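Local coordinates for death on curing protein (Enterobacteria phage P1, PDB 3DD7) that acts as the toxin of a phage toxin-antitoxin pair, blocking translation, probably by modifying a protein target as other Fic/Doc enzymes do, and is inhibited by its partner Phd, at residues A[1-10]-A[32-43]; A[16-27]-A[66-74]. The protein carries 2 engineered substitutions. All blocks are in the same frame, centred on the assembly; numbering follows the deposited sequence.

Interaction 1: residues A[1-10]-A[32-43]; sequences MRHISPEELI and AEAIIGRVQARV
Ala32 offers its methyl to the end of Ile10, CB to CD1 3.9 Å, while Pro6 lies over the backbone beside it. The proline continues onto Glu33, Pro6 CG 3.8 Å from Glu33 CA, meeting the helix backbone through CG and CB. One turn on, Ile36, modelled in two conformers, packs against Leu9 and Pro6. Here the chain enters helix 6-20 across from helix 31-45 in the all-alpha Fic/Doc fold: Ser5 is the N-cap, its OG accepting from Glu8 N at 3.0 Å, and the short helical segments run at 120° to each other, 9.3 Å apart. Gln40 then reaches across extended, passing His3 in the opposite direction with amide and imidazole planes 57° apart. Gln40 CG makes an off-centre CH-pi contact, 4.2 Å from the His3 ring centroid. Ile4 O lies 2.9 Å from Gln40 NE2, but the angle is too poor for a hydrogen bond; NE2 instead has a weak bond to Tyr58 OH, the hydroxyl that also bonds His3 ND1. Val43 ends the row, CG1 at the imidazole edge, 4.0 Å from His3 CE1, with Met1 SD lying farther off.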
loop_
_atom_site.group_PDB
_atom_site.type_symbol
_atom_site.label_atom_id
_atom_site.label_comp_id
_atom_site.label_asym_id
_atom_site.label_seq_id
_atom_site.Cartn_x
_atom_site.Cartn_y
_atom_site.Cartn_z
ATOM N N MET A 1 -11.078 1.986 13.131
ATOM C CA MET A 1 -9.659 1.652 12.799
ATOM C C MET A 1 -8.980 2.856 12.165
ATOM O O MET A 1 -9.645 3.766 11.681
ATOM C CB MET A 1 -9.561 0.413 11.884
ATOM C CG MET A 1 -10.328 0.517 10.583
ATOM S SD MET A 1 -10.107 -0.889 9.445
ATOM C CE MET A 1 -10.817 -2.246 10.390
ATOM N N ARG A 2 -7.651 2.857 12.186
ATOM C CA ARG A 2 -6.885 3.988 11.688
ATOM C C ARG A 2 -6.600 3.842 10.198
ATOM O O ARG A 2 -5.932 2.903 9.770
ATOM C CB ARG A 2 -5.593 4.153 12.483
ATOM C CG ARG A 2 -5.829 4.653 13.909
ATOM C CD ARG A 2 -4.978 3.909 14.908
ATOM N N HIS A 3 -7.104 4.790 9.420
ATOM C CA HIS A 3 -6.975 4.747 7.978
ATOM C C HIS A 3 -5.869 5.653 7.450
ATOM O O HIS A 3 -5.257 6.416 8.207
ATOM C CB HIS A 3 -8.308 5.100 7.333
ATOM C CG HIS A 3 -9.313 3.999 7.418
ATOM N ND1 HIS A 3 -9.337 2.952 6.520
ATOM C CD2 HIS A 3 -10.315 3.770 8.302
ATOM C CE1 HIS A 3 -10.318 2.124 6.844
ATOM N NE2 HIS A 3 -10.933 2.606 7.911
ATOM N N ILE A 4 -5.594 5.523 6.152
ATOM C CA ILE A 4 -4.584 6.335 5.479
ATOM C C ILE A 4 -5.312 7.326 4.608
ATOM O O ILE A 4 -6.119 6.931 3.764
ATOM C CB ILE A 4 -3.664 5.478 4.569
ATOM C CG1 ILE A 4 -2.948 4.406 5.394
ATOM C CG2 ILE A 4 -2.676 6.375 3.797
ATOM C CD1 ILE A 4 -2.126 3.467 4.577
ATOM N N SER A 5 -5.029 8.608 4.814
ATOM C CA SER A 5 -5.665 9.657 4.051
ATOM C C SER A 5 -5.016 9.784 2.658
ATOM O O SER A 5 -3.882 9.341 2.452
ATOM C CB SER A 5 -5.556 10.988 4.797
ATOM O OG SER A 5 -4.243 11.508 4.698
ATOM N N PRO A 6 -5.724 10.417 1.710
ATOM C CA PRO A 6 -5.155 10.620 0.380
ATOM C C PRO A 6 -3.866 11.422 0.428
ATOM O O PRO A 6 -2.935 11.128 -0.312
ATOM C CB PRO A 6 -6.235 11.434 -0.349
ATOM C CG PRO A 6 -7.481 11.136 0.370
ATOM C CD PRO A 6 -7.085 10.969 1.806
ATOM N N GLU A 7 -3.822 12.444 1.278
ATOM C CA GLU A 7 -2.652 13.321 1.338
ATOM C C GLU A 7 -1.491 12.557 1.987
ATOM O O GLU A 7 -0.332 12.707 1.601
ATOM C CB GLU A 7 -2.989 14.620 2.071
ATOM C CG GLU A 7 -3.529 14.410 3.458
ATOM N N GLU A 8 -1.813 11.684 2.936
ATOM C CA GLU A 8 -0.790 10.831 3.519
ATOM C C GLU A 8 -0.253 9.852 2.486
ATOM O O GLU A 8 0.939 9.579 2.452
ATOM C CB GLU A 8 -1.326 10.072 4.722
ATOM C CG GLU A 8 -0.252 9.342 5.486
ATOM C CD GLU A 8 -0.675 9.025 6.906
ATOM O OE1 GLU A 8 -1.821 8.566 7.114
ATOM O OE2 GLU A 8 0.136 9.264 7.822
ATOM N N LEU A 9 -1.135 9.315 1.650
ATOM C CA LEU A 9 -0.704 8.394 0.597
ATOM C C LEU A 9 0.265 9.105 -0.332
ATOM O O LEU A 9 1.329 8.586 -0.684
ATOM C CB LEU A 9 -1.894 7.900 -0.205
ATOM C CG LEU A 9 -1.527 6.820 -1.221
ATOM C CD1 LEU A 9 -1.435 5.476 -0.486
ATOM C CD2 LEU A 9 -2.538 6.770 -2.351
ATOM N N ILE A 10 -0.120 10.307 -0.736
ATOM C CA ILE A 10 0.732 11.128 -1.586
ATOM C C ILE A 10 2.105 11.424 -0.928
ATOM O O ILE A 10 3.153 11.285 -1.567
ATOM C CB ILE A 10 -0.005 12.428 -1.988
ATOM C CG1 ILE A 10 -1.329 12.082 -2.701
ATOM C CG2 ILE A 10 0.891 13.318 -2.848
ATOM C CD1 ILE A 10 -2.229 13.288 -2.994
ATOM N N ALA A 32 -6.107 10.245 -6.275
ATOM C CA ALA A 32 -5.760 9.750 -4.934
ATOM C C ALA A 32 -6.990 9.797 -4.023
ATOM O O ALA A 32 -7.360 8.804 -3.397
ATOM C CB ALA A 32 -4.629 10.571 -4.340
ATOM N N GLU A 33 -7.626 10.961 -3.986
ATOM C CA GLU A 33 -8.834 11.162 -3.210
ATOM C C GLU A 33 -9.963 10.219 -3.637
ATOM O O GLU A 33 -10.672 9.677 -2.792
ATOM C CB GLU A 33 -9.287 12.605 -3.366
ATOM C CG GLU A 33 -10.498 12.946 -2.550
ATOM C CD GLU A 33 -10.710 14.434 -2.475
ATOM O OE1 GLU A 33 -10.762 15.083 -3.540
ATOM O OE2 GLU A 33 -10.816 14.956 -1.343
ATOM N N ALA A 34 -10.141 10.055 -4.947
ATOM C CA ALA A 34 -11.190 9.190 -5.478
ATOM C C ALA A 34 -10.965 7.753 -5.010
ATOM O O ALA A 34 -11.862 7.111 -4.452
ATOM C CB ALA A 34 -11.231 9.264 -7.011
ATOM N N ILE A 35 -9.749 7.256 -5.214
ATOM C CA ILE A 35 -9.463 5.860 -4.918
ATOM C C ILE A 35 -9.501 5.557 -3.428
ATOM O O ILE A 35 -10.172 4.606 -3.011
ATOM C CB ILE A 35 -8.137 5.410 -5.567
ATOM C CG1 ILE A 35 -8.341 5.352 -7.082
ATOM C CG2 ILE A 35 -7.687 4.057 -4.978
ATOM C CD1 ILE A 35 -7.102 5.073 -7.890
ATOM N N ILE A 36 -8.803 6.368 -2.640
ATOM C CA ILE A 36 -8.736 6.130 -1.202
ATOM C C ILE A 36 -10.085 6.379 -0.519
ATOM O O ILE A 36 -10.458 5.638 0.398
ATOM C CB ILE A 36 -7.564 6.899 -0.540
ATOM C CG1 ILE A 36 -6.248 6.610 -1.284
ATOM C CG2 ILE A 36 -7.446 6.549 0.948
ATOM C CD1 ILE A 36 -5.949 5.133 -1.526
ATOM N N GLY A 37 -10.813 7.400 -0.977
ATOM C CA GLY A 37 -12.184 7.630 -0.518
ATOM C C GLY A 37 -13.047 6.398 -0.772
ATOM O O GLY A 37 -13.798 5.964 0.108
ATOM N N ARG A 38 -12.923 5.822 -1.970
ATOM C CA ARG A 38 -13.618 4.575 -2.329
ATOM C C ARG A 38 -13.288 3.420 -1.366
ATOM O O ARG A 38 -14.182 2.666 -0.954
ATOM C CB ARG A 38 -13.285 4.165 -3.774
ATOM C CG ARG A 38 -14.061 4.924 -4.854
ATOM N N VAL A 39 -12.013 3.292 -0.997
ATOM C CA VAL A 39 -11.561 2.229 -0.104
ATOM C C VAL A 39 -12.245 2.370 1.250
ATOM O O VAL A 39 -12.773 1.412 1.806
ATOM C CB VAL A 39 -10.002 2.230 0.073
ATOM C CG1 VAL A 39 -9.553 1.294 1.238
ATOM C CG2 VAL A 39 -9.329 1.829 -1.221
ATOM N N GLN A 40 -12.232 3.584 1.769
ATOM C CA GLN A 40 -12.735 3.821 3.102
ATOM C C GLN A 40 -14.243 3.669 3.137
ATOM O O GLN A 40 -14.792 3.094 4.080
ATOM C CB GLN A 40 -12.293 5.191 3.578
ATOM C CG GLN A 40 -10.792 5.228 3.834
ATOM C CD GLN A 40 -10.248 6.617 4.020
ATOM O OE1 GLN A 40 -10.987 7.583 4.005
ATOM N NE2 GLN A 40 -8.935 6.717 4.206
ATOM N N ALA A 41 -14.913 4.189 2.109
ATOM C CA ALA A 41 -16.370 4.040 1.980
ATOM C C ALA A 41 -16.765 2.560 1.937
ATOM O O ALA A 41 -17.707 2.139 2.590
ATOM C CB ALA A 41 -16.867 4.759 0.716
ATOM N N ARG A 42 -16.039 1.777 1.144
ATOM C CA ARG A 42 -16.313 0.356 1.015
ATOM C C ARG A 42 -16.109 -0.375 2.341
ATOM O O ARG A 42 -16.929 -1.217 2.726
ATOM C CB ARG A 42 -15.421 -0.237 -0.074
ATOM C CG ARG A 42 -15.488 -1.736 -0.223
ATOM C CD ARG A 42 -14.502 -2.205 -1.314
ATOM N N VAL A 43 -15.023 -0.047 3.034
ATOM C CA VAL A 43 -14.748 -0.637 4.346
ATOM C C VAL A 43 -15.904 -0.401 5.327
ATOM O O VAL A 43 -16.339 -1.334 6.029
ATOM C CB VAL A 43 -13.395 -0.147 4.925
ATOM C CG1 VAL A 43 -13.286 -0.470 6.436
ATOM C CG2 VAL A 43 -12.247 -0.764 4.137
#

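Interaction 2: residues A[16-27]-A[66-74]; sequences NISRYGGLPGMS and YIFNDANKR. Engineered in segment 66-74: Tyr66 (natural residue His).
A bend at chi3 (-84°) brings the guanidinium of Arg74 up to the end of helix 6-20, and Asp70, with CG trans to its backbone N (chi1 -158°), swings its carboxylate to the loop that follows that helix. Arg74 grips Gly21 O end-on with NH1 (2.9 Å) and NH2 (3.1 Å), the carbonyl oxygen lying in the guanidinium plane. Arg74 NH1 also bonds Asn16 OD1 at 2.8 Å, nearly along the C=O axis but tilted from that plane, so an amide side chain from the last turn of helix 6-20 and the carbonyl of the first residue past its end fix the rotation of the group. Asp70 OD2 accepts from Leu23 N at 2.9 Å through its anti lone pair, and Gly22 CA packs close beside the same oxygen. Ile17 CD1 packs on Ala71 CB, 3.5 Å away. Farther along, the backbones pair at a single beta bridge, Met26 with Phe68: Asn69 N donates almost straight (175°) to Gly25 O, and Ser27 N donates to Ile67 O at 2.8 Å. Asn72, at the start of helix 72-86, clasps the backbone of Phe68 in the loop before it, OD1 taking the amide N and ND2 giving to the carbonyl O, which probably holds the loop at the bridge in shape. Asn16 ND2 and Tyr20 OH bond the bound Phd peptide. Residues 66-74 fit the Fic signature, a loop running into a helix N terminus; its first position is here the engineered Tyr66 in place of His, and the bridged segment 21-27 is consistent with the flap bordering the Fic active site.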
loop_
_atom_site.group_PDB
_atom_site.type_symbol
_atom_site.label_atom_id
_atom_site.label_comp_id
_atom_site.label_asym_id
_atom_site.label_seq_id
_atom_site.Cartn_x
_atom_site.Cartn_y
_atom_site.Cartn_z
ATOM N N ASN A 16 9.065 8.180 -0.768
ATOM C CA ASN A 16 9.599 6.968 -1.360
ATOM C C ASN A 16 10.375 7.292 -2.644
ATOM O O ASN A 16 11.479 6.761 -2.887
ATOM C CB ASN A 16 8.462 5.998 -1.655
ATOM C CG ASN A 16 8.974 4.639 -1.986
ATOM O OD1 ASN A 16 9.384 4.390 -3.094
ATOM N ND2 ASN A 16 8.973 3.763 -1.016
ATOM N N ILE A 17 9.814 8.190 -3.444
ATOM C CA ILE A 17 10.470 8.620 -4.687
ATOM C C ILE A 17 11.823 9.254 -4.352
ATOM O O ILE A 17 12.833 8.967 -5.012
ATOM C CB ILE A 17 9.576 9.610 -5.502
ATOM C CG1 ILE A 17 8.416 8.852 -6.181
ATOM C CG2 ILE A 17 10.402 10.460 -6.513
ATOM C CD1 ILE A 17 8.812 7.921 -7.298
ATOM N N SER A 18 11.815 10.110 -3.332
ATOM C CA SER A 18 13.011 10.822 -2.886
ATOM C C SER A 18 14.103 9.852 -2.431
ATOM O O SER A 18 15.277 10.013 -2.767
ATOM C CB SER A 18 12.655 11.786 -1.750
ATOM O OG SER A 18 13.752 12.618 -1.409
ATOM N N ARG A 19 13.711 8.840 -1.680
ATOM C CA ARG A 19 14.673 7.939 -1.073
ATOM C C ARG A 19 15.197 6.900 -2.066
ATOM O O ARG A 19 16.402 6.635 -2.113
ATOM C CB ARG A 19 14.067 7.286 0.176
ATOM C CG ARG A 19 14.923 6.194 0.772
ATOM C CD ARG A 19 14.598 6.003 2.205
ATOM N NE ARG A 19 15.230 4.788 2.729
ATOM C CZ ARG A 19 15.139 4.417 3.991
ATOM N NH1 ARG A 19 14.503 5.205 4.856
ATOM N NH2 ARG A 19 15.701 3.274 4.397
ATOM N N TYR A 20 14.294 6.345 -2.871
ATOM C CA TYR A 20 14.610 5.201 -3.736
ATOM C C TYR A 20 14.682 5.520 -5.229
ATOM O O TYR A 20 15.193 4.716 -6.022
ATOM C CB TYR A 20 13.598 4.084 -3.498
ATOM C CG TYR A 20 13.662 3.527 -2.092
ATOM C CD1 TYR A 20 14.696 2.680 -1.695
ATOM C CD2 TYR A 20 12.679 3.841 -1.161
ATOM C CE1 TYR A 20 14.738 2.155 -0.380
ATOM C CE2 TYR A 20 12.728 3.348 0.132
ATOM C CZ TYR A 20 13.739 2.503 0.515
ATOM O OH TYR A 20 13.734 2.037 1.796
ATOM N N GLY A 21 14.155 6.678 -5.611
ATOM C CA GLY A 21 14.179 7.092 -7.007
ATOM C C GLY A 21 12.878 6.827 -7.747
ATOM O O GLY A 21 12.009 6.087 -7.276
ATOM N N GLY A 22 12.767 7.434 -8.920
ATOM C CA GLY A 22 11.591 7.278 -9.782
ATOM C C GLY A 22 11.069 8.613 -10.282
ATOM O O GLY A 22 11.472 9.677 -9.799
ATOM N N LEU A 23 10.150 8.564 -11.241
ATOM C CA LEU A 23 9.535 9.780 -11.775
ATOM C C LEU A 23 8.569 10.411 -10.778
ATOM O O LEU A 23 7.775 9.701 -10.146
ATOM C CB LEU A 23 8.794 9.485 -13.068
ATOM C CG LEU A 23 9.577 8.851 -14.217
ATOM C CD1 LEU A 23 8.582 8.588 -15.335
ATOM C CD2 LEU A 23 10.736 9.727 -14.689
ATOM N N PRO A 24 8.652 11.744 -10.612
ATOM C CA PRO A 24 7.780 12.402 -9.638
ATOM C C PRO A 24 6.363 12.594 -10.166
ATOM O O PRO A 24 6.131 12.517 -11.386
ATOM C CB PRO A 24 8.449 13.769 -9.452
ATOM C CG PRO A 24 9.075 14.051 -10.814
ATOM C CD PRO A 24 9.585 12.691 -11.262
ATOM N N GLY A 25 5.431 12.843 -9.248
ATOM C CA GLY A 25 4.166 13.472 -9.604
ATOM C C GLY A 25 2.979 12.543 -9.757
ATOM O O GLY A 25 3.135 11.320 -9.874
ATOM N N MET A 26 1.793 13.142 -9.799
ATOM C CA MET A 26 0.552 12.386 -9.932
ATOM C C MET A 26 0.059 12.339 -11.380
ATOM O O MET A 26 0.203 13.309 -12.122
ATOM C CB MET A 26 -0.515 12.935 -8.973
ATOM C CG MET A 26 -0.172 12.684 -7.497
ATOM S SD MET A 26 -1.330 13.321 -6.267
ATOM C CE MET A 26 -1.301 15.077 -6.623
ATOM N N SER A 27 -0.514 11.196 -11.765
ATOM C CA SER A 27 -1.045 10.984 -13.119
ATOM C C SER A 27 -2.183 11.931 -13.438
ATOM O O SER A 27 -2.325 12.393 -14.566
ATOM C CB SER A 27 -1.572 9.555 -13.281
ATOM O OG SER A 27 -0.535 8.600 -13.184
ATOM N N TYR A 66 -3.039 3.590 -10.583
ATOM C CA TYR A 66 -2.216 4.517 -11.385
ATOM C C TYR A 66 -2.434 5.962 -10.954
ATOM O O TYR A 66 -2.664 6.860 -11.764
ATOM C CB TYR A 66 -2.463 4.327 -12.893
ATOM C CG TYR A 66 -2.104 2.938 -13.373
ATOM C CD1 TYR A 66 -3.040 1.908 -13.325
ATOM C CD2 TYR A 66 -0.819 2.648 -13.842
ATOM C CE1 TYR A 66 -2.724 0.622 -13.743
ATOM C CE2 TYR A 66 -0.481 1.357 -14.272
ATOM C CZ TYR A 66 -1.443 0.349 -14.218
ATOM O OH TYR A 66 -1.144 -0.935 -14.635
ATOM N N ILE A 67 -2.381 6.162 -9.644
ATOM C CA ILE A 67 -2.471 7.502 -9.069
ATOM C C ILE A 67 -1.225 8.322 -9.433
ATOM O O ILE A 67 -1.300 9.547 -9.622
ATOM C CB ILE A 67 -2.612 7.397 -7.540
ATOM C CG1 ILE A 67 -3.908 6.663 -7.180
ATOM C CG2 ILE A 67 -2.520 8.763 -6.856
ATOM C CD1 ILE A 67 -3.920 6.168 -5.762
ATOM N N PHE A 68 -0.092 7.627 -9.554
ATOM C CA PHE A 68 1.214 8.271 -9.729
ATOM C C PHE A 68 1.866 7.906 -11.057
ATOM O O PHE A 68 1.547 6.885 -11.671
ATOM C CB PHE A 68 2.141 7.880 -8.564
ATOM C CG PHE A 68 1.561 8.171 -7.211
ATOM C CD1 PHE A 68 1.601 9.459 -6.699
ATOM C CD2 PHE A 68 0.960 7.155 -6.443
ATOM C CE1 PHE A 68 1.075 9.765 -5.444
ATOM C CE2 PHE A 68 0.421 7.455 -5.189
ATOM C CZ PHE A 68 0.450 8.737 -4.697
ATOM N N ASN A 69 2.790 8.756 -11.497
ATOM C CA ASN A 69 3.581 8.473 -12.684
ATOM C C ASN A 69 4.509 7.292 -12.458
ATOM O O ASN A 69 4.878 6.589 -13.399
ATOM C CB ASN A 69 4.418 9.688 -13.044
ATOM C CG ASN A 69 3.575 10.877 -13.494
ATOM O OD1 ASN A 69 3.820 12.012 -13.076
ATOM N ND2 ASN A 69 2.607 10.631 -14.352
ATOM N N ASP A 70 4.897 7.094 -11.206
ATOM C CA ASP A 70 5.853 6.052 -10.861
ATOM C C ASP A 70 5.684 5.668 -9.399
ATOM O O ASP A 70 5.054 6.393 -8.630
ATOM C CB ASP A 70 7.281 6.554 -11.140
ATOM C CG ASP A 70 8.293 5.429 -11.322
ATOM O OD1 ASP A 70 7.907 4.251 -11.233
ATOM O OD2 ASP A 70 9.486 5.742 -11.562
ATOM N N ALA A 71 6.253 4.518 -9.049
ATOM C CA ALA A 71 6.280 3.986 -7.690
ATOM C C ALA A 71 4.870 3.708 -7.149
ATOM O O ALA A 71 4.622 3.814 -5.948
ATOM C CB ALA A 71 7.070 4.917 -6.756
ATOM N N ASN A 72 3.939 3.361 -8.040
ATOM C CA ASN A 72 2.623 2.926 -7.597
ATOM C C ASN A 72 2.685 1.638 -6.799
ATOM O O ASN A 72 2.005 1.503 -5.771
ATOM C CB ASN A 72 1.679 2.758 -8.787
ATOM C CG ASN A 72 1.368 4.059 -9.453
ATOM O OD1 ASN A 72 0.695 4.898 -8.891
ATOM N ND2 ASN A 72 1.827 4.216 -10.693
ATOM N N LYS A 73 3.475 0.683 -7.270
ATOM C CA LYS A 73 3.581 -0.588 -6.540
ATOM C C LYS A 73 4.252 -0.385 -5.182
ATOM O O LYS A 73 3.773 -0.908 -4.164
ATOM C CB LYS A 73 4.292 -1.663 -7.362
ATOM C CG LYS A 73 3.509 -2.099 -8.617
ATOM C CD LYS A 73 4.280 -3.127 -9.422
ATOM C CE LYS A 73 5.564 -2.570 -10.057
ATOM N NZ LYS A 73 5.229 -1.813 -11.297
ATOM N N ARG A 74 5.345 0.376 -5.158
ATOM C CA ARG A 74 5.999 0.672 -3.877
ATOM C C ARG A 74 5.032 1.341 -2.911
ATOM O O ARG A 74 4.964 0.970 -1.730
ATOM C CB ARG A 74 7.256 1.518 -4.073
ATOM C CG ARG A 74 8.469 0.683 -4.436
ATOM C CD ARG A 74 9.653 1.631 -4.703
ATOM N NE ARG A 74 9.649 2.156 -6.069
ATOM C CZ ARG A 74 10.202 3.314 -6.446
ATOM N NH1 ARG A 74 10.707 4.150 -5.549
ATOM N NH2 ARG A 74 10.214 3.655 -7.728
#

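How the interactions relate
Both interactions use helix 6-20, interaction 1 near its start and interaction 2 at its end, with centres about 17 Å apart. Each is partly buried, but their chemistry differs. Interaction 1 is mostly apolar, helix and N-terminal arm against helix 31-45, without a hydrogen bond between its segments. Interaction 2 joins two loops and the helix ends beside them, through an arginine and an aspartate that bond to backbone and amide groups, and through backbone bonds; it has a more exposed rim and borders the peptide, which several of its residues meet; in interaction 1 the peptide touches Glu8. The two meet where Ile10 packs on Met26 and where Ile67 packs on Leu9, Ala32 and Ile35.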